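Long-range contact in protein NRD1 (Saccharomyces cerevisiae, PDB 3CLJ), which probably binds the phosphorylated C-terminal domain of RNA polymerase II through its CTD-interacting domain, as part of the Nrd1-Nab3-Sen1 termination complex: residues E39-S50 with S61-Y72. Sequence-based numbering, arbitrary orientation.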
loop_
_atom_site.group_PDB
_atom_site.type_symbol
_atom_site.label_atom_id
_atom_site.label_comp_id
_atom_site.label_asym_id
_atom_site.label_seq_id
_atom_site.Cartn_x
_atom_site.Cartn_y
_atom_site.Cartn_z
ATOM N N GLU A 39 -0.769 -9.367 11.422
ATOM C CA GLU A 39 -0.921 -8.261 10.484
ATOM C C GLU A 39 -0.232 -6.993 10.993
ATOM O O GLU A 39 0.186 -6.151 10.201
ATOM C CB GLU A 39 -2.399 -7.929 10.206
ATOM C CG GLU A 39 -3.250 -7.624 11.434
ATOM C CD GLU A 39 -3.106 -6.191 11.988
ATOM O OE1 GLU A 39 -3.573 -5.933 13.132
ATOM O OE2 GLU A 39 -2.543 -5.347 11.276
ATOM N N SER A 40 -0.127 -6.843 12.311
ATOM C CA SER A 40 0.360 -5.592 12.854
ATOM C C SER A 40 1.808 -5.305 12.406
ATOM O O SER A 40 2.164 -4.174 12.095
ATOM C CB SER A 40 0.138 -5.563 14.363
ATOM O OG SER A 40 1.119 -4.784 15.008
ATOM N N LYS A 41 2.629 -6.348 12.343
ATOM C CA LYS A 41 3.993 -6.165 11.870
ATOM C C LYS A 41 4.184 -6.314 10.331
ATOM O O LYS A 41 5.224 -5.895 9.801
ATOM C CB LYS A 41 5.012 -6.967 12.725
ATOM C CG LYS A 41 5.090 -8.465 12.510
ATOM C CD LYS A 41 6.116 -9.083 13.508
ATOM C CE LYS A 41 6.089 -10.637 13.412
ATOM N NZ LYS A 41 7.014 -11.458 14.302
ATOM N N ILE A 42 3.208 -6.912 9.639
ATOM C CA ILE A 42 3.172 -6.908 8.169
ATOM C C ILE A 42 2.871 -5.472 7.691
ATOM O O ILE A 42 3.549 -4.948 6.775
ATOM C CB ILE A 42 2.104 -7.900 7.603
ATOM C CG1 ILE A 42 2.564 -9.383 7.823
ATOM C CG2 ILE A 42 1.695 -7.507 6.120
ATOM C CD1 ILE A 42 1.418 -10.409 8.021
ATOM N N ILE A 43 1.896 -4.852 8.343
ATOM C CA ILE A 43 1.384 -3.532 7.989
ATOM C C ILE A 43 2.439 -2.433 8.273
ATOM O O ILE A 43 2.718 -1.609 7.377
ATOM C CB ILE A 43 -0.029 -3.286 8.654
ATOM C CG1 ILE A 43 -1.093 -4.253 8.039
ATOM C CG2 ILE A 43 -0.467 -1.793 8.595
ATOM C CD1 ILE A 43 -1.506 -3.912 6.610
ATOM N N SER A 44 3.045 -2.470 9.454
ATOM C CA SER A 44 4.127 -1.520 9.808
ATOM C C SER A 44 5.283 -1.617 8.810
ATOM O O SER A 44 5.738 -0.593 8.266
ATOM C CB SER A 44 4.578 -1.639 11.287
ATOM O OG SER A 44 5.510 -2.691 11.477
ATOM N N LEU A 45 5.682 -2.836 8.464
ATOM C CA LEU A 45 6.728 -2.986 7.465
ATOM C C LEU A 45 6.425 -2.410 6.083
ATOM O O LEU A 45 7.289 -1.745 5.498
ATOM C CB LEU A 45 7.282 -4.415 7.395
ATOM C CG LEU A 45 8.508 -4.642 6.479
ATOM C CD1 LEU A 45 9.739 -3.738 6.862
ATOM C CD2 LEU A 45 8.948 -6.154 6.455
ATOM N N ILE A 46 5.210 -2.637 5.561
ATOM C CA ILE A 46 4.873 -2.164 4.230
ATOM C C ILE A 46 4.664 -0.648 4.227
ATOM O O ILE A 46 4.926 -0.001 3.235
ATOM C CB ILE A 46 3.709 -2.994 3.540
ATOM C CG1 ILE A 46 2.307 -2.663 4.099
ATOM C CG2 ILE A 46 4.070 -4.526 3.527
ATOM C CD1 ILE A 46 1.122 -3.374 3.382
ATOM N N ILE A 47 4.161 -0.119 5.328
ATOM C CA ILE A 47 4.089 1.348 5.572
ATOM C C ILE A 47 5.482 1.971 5.516
ATOM O O ILE A 47 5.717 2.977 4.829
ATOM C CB ILE A 47 3.393 1.668 6.922
ATOM C CG1 ILE A 47 1.877 1.336 6.816
ATOM C CG2 ILE A 47 3.556 3.149 7.279
ATOM C CD1 ILE A 47 1.106 1.414 8.132
ATOM N N ASP A 48 6.412 1.342 6.228
ATOM C CA ASP A 48 7.772 1.826 6.332
ATOM C C ASP A 48 8.534 1.650 5.015
ATOM O O ASP A 48 9.395 2.466 4.665
ATOM C CB ASP A 48 8.463 1.125 7.515
ATOM C CG ASP A 48 7.941 1.625 8.881
ATOM O OD1 ASP A 48 7.334 2.717 8.937
ATOM O OD2 ASP A 48 8.202 0.986 9.942
ATOM N N TYR A 49 8.236 0.574 4.299
ATOM C CA TYR A 49 8.817 0.390 2.990
ATOM C C TYR A 49 8.415 1.586 2.077
ATOM O O TYR A 49 9.250 2.160 1.385
ATOM C CB TYR A 49 8.339 -0.942 2.356
ATOM C CG TYR A 49 8.876 -1.044 0.970
ATOM C CD1 TYR A 49 10.255 -1.273 0.759
ATOM C CD2 TYR A 49 8.046 -0.820 -0.141
ATOM C CE1 TYR A 49 10.776 -1.332 -0.552
ATOM C CE2 TYR A 49 8.531 -0.907 -1.421
ATOM C CZ TYR A 49 9.913 -1.104 -1.625
ATOM O OH TYR A 49 10.420 -1.124 -2.909
ATOM N N SER A 50 7.142 1.932 2.085
ATOM C CA SER A 50 6.650 3.143 1.390
ATOM C C SER A 50 7.384 4.440 1.774
ATOM O O SER A 50 7.690 5.295 0.931
ATOM C CB SER A 50 5.132 3.318 1.642
ATOM O OG SER A 50 4.560 4.206 0.686
ATOM N N SER A 61 5.495 0.641 -3.964
ATOM C CA SER A 61 5.096 0.604 -2.563
ATOM C C SER A 61 3.583 0.811 -2.359
ATOM O O SER A 61 2.974 0.192 -1.473
ATOM C CB SER A 61 5.900 1.602 -1.738
ATOM O OG SER A 61 5.308 2.934 -1.834
ATOM N N LEU A 62 2.970 1.636 -3.202
ATOM C CA LEU A 62 1.500 1.803 -3.162
ATOM C C LEU A 62 0.748 0.607 -3.801
ATOM O O LEU A 62 -0.394 0.280 -3.398
ATOM C CB LEU A 62 1.096 3.147 -3.824
ATOM C CG LEU A 62 1.560 4.406 -3.062
ATOM C CD1 LEU A 62 1.308 5.682 -3.922
ATOM C CD2 LEU A 62 1.005 4.578 -1.652
ATOM N N TYR A 63 1.392 -0.036 -4.779
ATOM C CA TYR A 63 0.882 -1.315 -5.354
ATOM C C TYR A 63 0.874 -2.414 -4.278
ATOM O O TYR A 63 -0.056 -3.233 -4.187
ATOM C CB TYR A 63 1.701 -1.775 -6.554
ATOM C CG TYR A 63 1.481 -0.969 -7.845
ATOM C CD1 TYR A 63 0.394 -0.081 -7.989
ATOM C CD2 TYR A 63 2.347 -1.132 -8.923
ATOM C CE1 TYR A 63 0.187 0.628 -9.200
ATOM C CE2 TYR A 63 2.175 -0.441 -10.112
ATOM C CZ TYR A 63 1.090 0.425 -10.255
ATOM O OH TYR A 63 0.937 1.075 -11.449
ATOM N N ILE A 64 1.911 -2.443 -3.447
ATOM C CA ILE A 64 1.961 -3.441 -2.386
ATOM C C ILE A 64 0.804 -3.218 -1.384
ATOM O O ILE A 64 0.099 -4.160 -0.990
ATOM C CB ILE A 64 3.325 -3.414 -1.626
ATOM C CG1 ILE A 64 4.460 -4.036 -2.455
ATOM C CG2 ILE A 64 3.245 -4.238 -0.309
ATOM C CD1 ILE A 64 5.931 -3.636 -1.930
ATOM N N ILE A 65 0.611 -1.963 -0.978
ATOM C CA ILE A 65 -0.539 -1.552 -0.155
ATOM C C ILE A 65 -1.923 -1.764 -0.808
ATOM O O ILE A 65 -2.903 -2.150 -0.121
ATOM C CB ILE A 65 -0.335 -0.060 0.353
ATOM C CG1 ILE A 65 0.829 -0.017 1.338
ATOM C CG2 ILE A 65 -1.665 0.551 0.913
ATOM C CD1 ILE A 65 1.442 1.395 1.521
ATOM N N ASP A 66 -2.037 -1.479 -2.110
ATOM C CA ASP A 66 -3.226 -1.794 -2.863
ATOM C C ASP A 66 -3.578 -3.255 -2.790
ATOM O O ASP A 66 -4.718 -3.610 -2.607
ATOM C CB ASP A 66 -3.047 -1.415 -4.371
ATOM C CG ASP A 66 -4.245 -1.766 -5.195
ATOM O OD1 ASP A 66 -5.350 -1.244 -4.930
ATOM O OD2 ASP A 66 -4.138 -2.590 -6.129
ATOM N N SER A 67 -2.593 -4.097 -3.023
ATOM C CA SER A 67 -2.832 -5.527 -3.109
ATOM C C SER A 67 -3.259 -6.124 -1.745
ATOM O O SER A 67 -4.259 -6.823 -1.653
ATOM C CB SER A 67 -1.561 -6.226 -3.606
ATOM O OG SER A 67 -1.832 -7.599 -3.841
ATOM N N ILE A 68 -2.487 -5.832 -0.709
ATOM C CA ILE A 68 -2.763 -6.320 0.604
ATOM C C ILE A 68 -4.019 -5.601 1.156
ATOM O O ILE A 68 -4.943 -6.245 1.685
ATOM C CB ILE A 68 -1.502 -6.164 1.512
ATOM C CG1 ILE A 68 -0.458 -7.224 1.120
ATOM C CG2 ILE A 68 -1.891 -6.271 3.045
ATOM C CD1 ILE A 68 0.940 -7.033 1.857
ATOM N N GLY A 69 -4.083 -4.285 0.974
ATOM C CA GLY A 69 -5.246 -3.566 1.411
ATOM C C GLY A 69 -6.566 -4.028 0.862
ATOM O O GLY A 69 -7.544 -4.140 1.636
ATOM N N ARG A 70 -6.632 -4.304 -0.469
ATOM C CA ARG A 70 -7.909 -4.695 -1.081
ATOM C C ARG A 70 -8.156 -6.179 -0.804
ATOM O O ARG A 70 -9.305 -6.578 -0.711
ATOM C CB ARG A 70 -8.071 -4.336 -2.591
ATOM C CG ARG A 70 -8.391 -2.825 -2.933
ATOM C CD ARG A 70 -8.689 -2.520 -4.490
ATOM N NE ARG A 70 -7.536 -2.949 -5.285
ATOM C CZ ARG A 70 -7.435 -4.101 -5.950
ATOM N NH1 ARG A 70 -8.457 -4.959 -6.024
ATOM N NH2 ARG A 70 -6.283 -4.401 -6.517
ATOM N N ALA A 71 -7.089 -6.976 -0.623
ATOM C CA ALA A 71 -7.266 -8.395 -0.201
ATOM C C ALA A 71 -7.905 -8.482 1.205
ATOM O O ALA A 71 -8.848 -9.236 1.429
ATOM C CB ALA A 71 -5.960 -9.193 -0.265
ATOM N N TYR A 72 -7.426 -7.651 2.111
ATOM C CA TYR A 72 -7.924 -7.598 3.488
ATOM C C TYR A 72 -9.332 -7.057 3.514
ATOM O O TYR A 72 -10.162 -7.552 4.266
ATOM C CB TYR A 72 -6.986 -6.722 4.330
ATOM C CG TYR A 72 -5.825 -7.470 4.950
ATOM C CD1 TYR A 72 -5.534 -8.785 4.596
ATOM C CD2 TYR A 72 -4.974 -6.838 5.853
ATOM C CE1 TYR A 72 -4.444 -9.480 5.181
ATOM C CE2 TYR A 72 -3.881 -7.543 6.456
ATOM C CZ TYR A 72 -3.622 -8.860 6.132
ATOM O OH TYR A 72 -2.569 -9.572 6.759
HETATM O O HOH W 1 4.731 -0.862 0.581
#
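A water bridges the backbones of Ile46 and Ser61, donating to Ile46 O at 2.8 Å and to Ser61 O at 2.9 Å. It also sits at the edge of the Tyr49 ring, in its plane. Nearby, the hydroxyls Ser50 OG and Ser61 OG lie 2.9 Å apart. A bond between them is possible but not settled, and Ser61 OG is also hydrogen-bonded to Lys58 O. The Tyr49 ring passes Ser61 CB and crosses Ile64 at about a right angle, with Tyr49 CE2 3.8 Å from Ile64 CD1. Segments 39-50 and 61-72 run antiparallel, their axes at 154°, on neighbouring helices of the all-helical CID fold, and meet near its centre. Ile46 is the middle of their seam. Its CG1 lies between the backbone N and carbonyl carbon (chi1 76°). This carries Ile46 CD1 to Ile65 CG1 (3.9 Å) and tip to tip with Ile68 CD1 (4.0 Å), while Ile46 CG2 meets Ile64 CG2. Shortening Ile46 to an alanine would probably open a gap beside Ile64, Ile65 and Ile68. Farther along, within helix 61-72, Ile68 CG2 lies over one face of the Tyr72 ring, toward its rim. Tyr72 OH reaches Glu39 CB at 3.8 Å and hydrogen-bonds to Ala32 O.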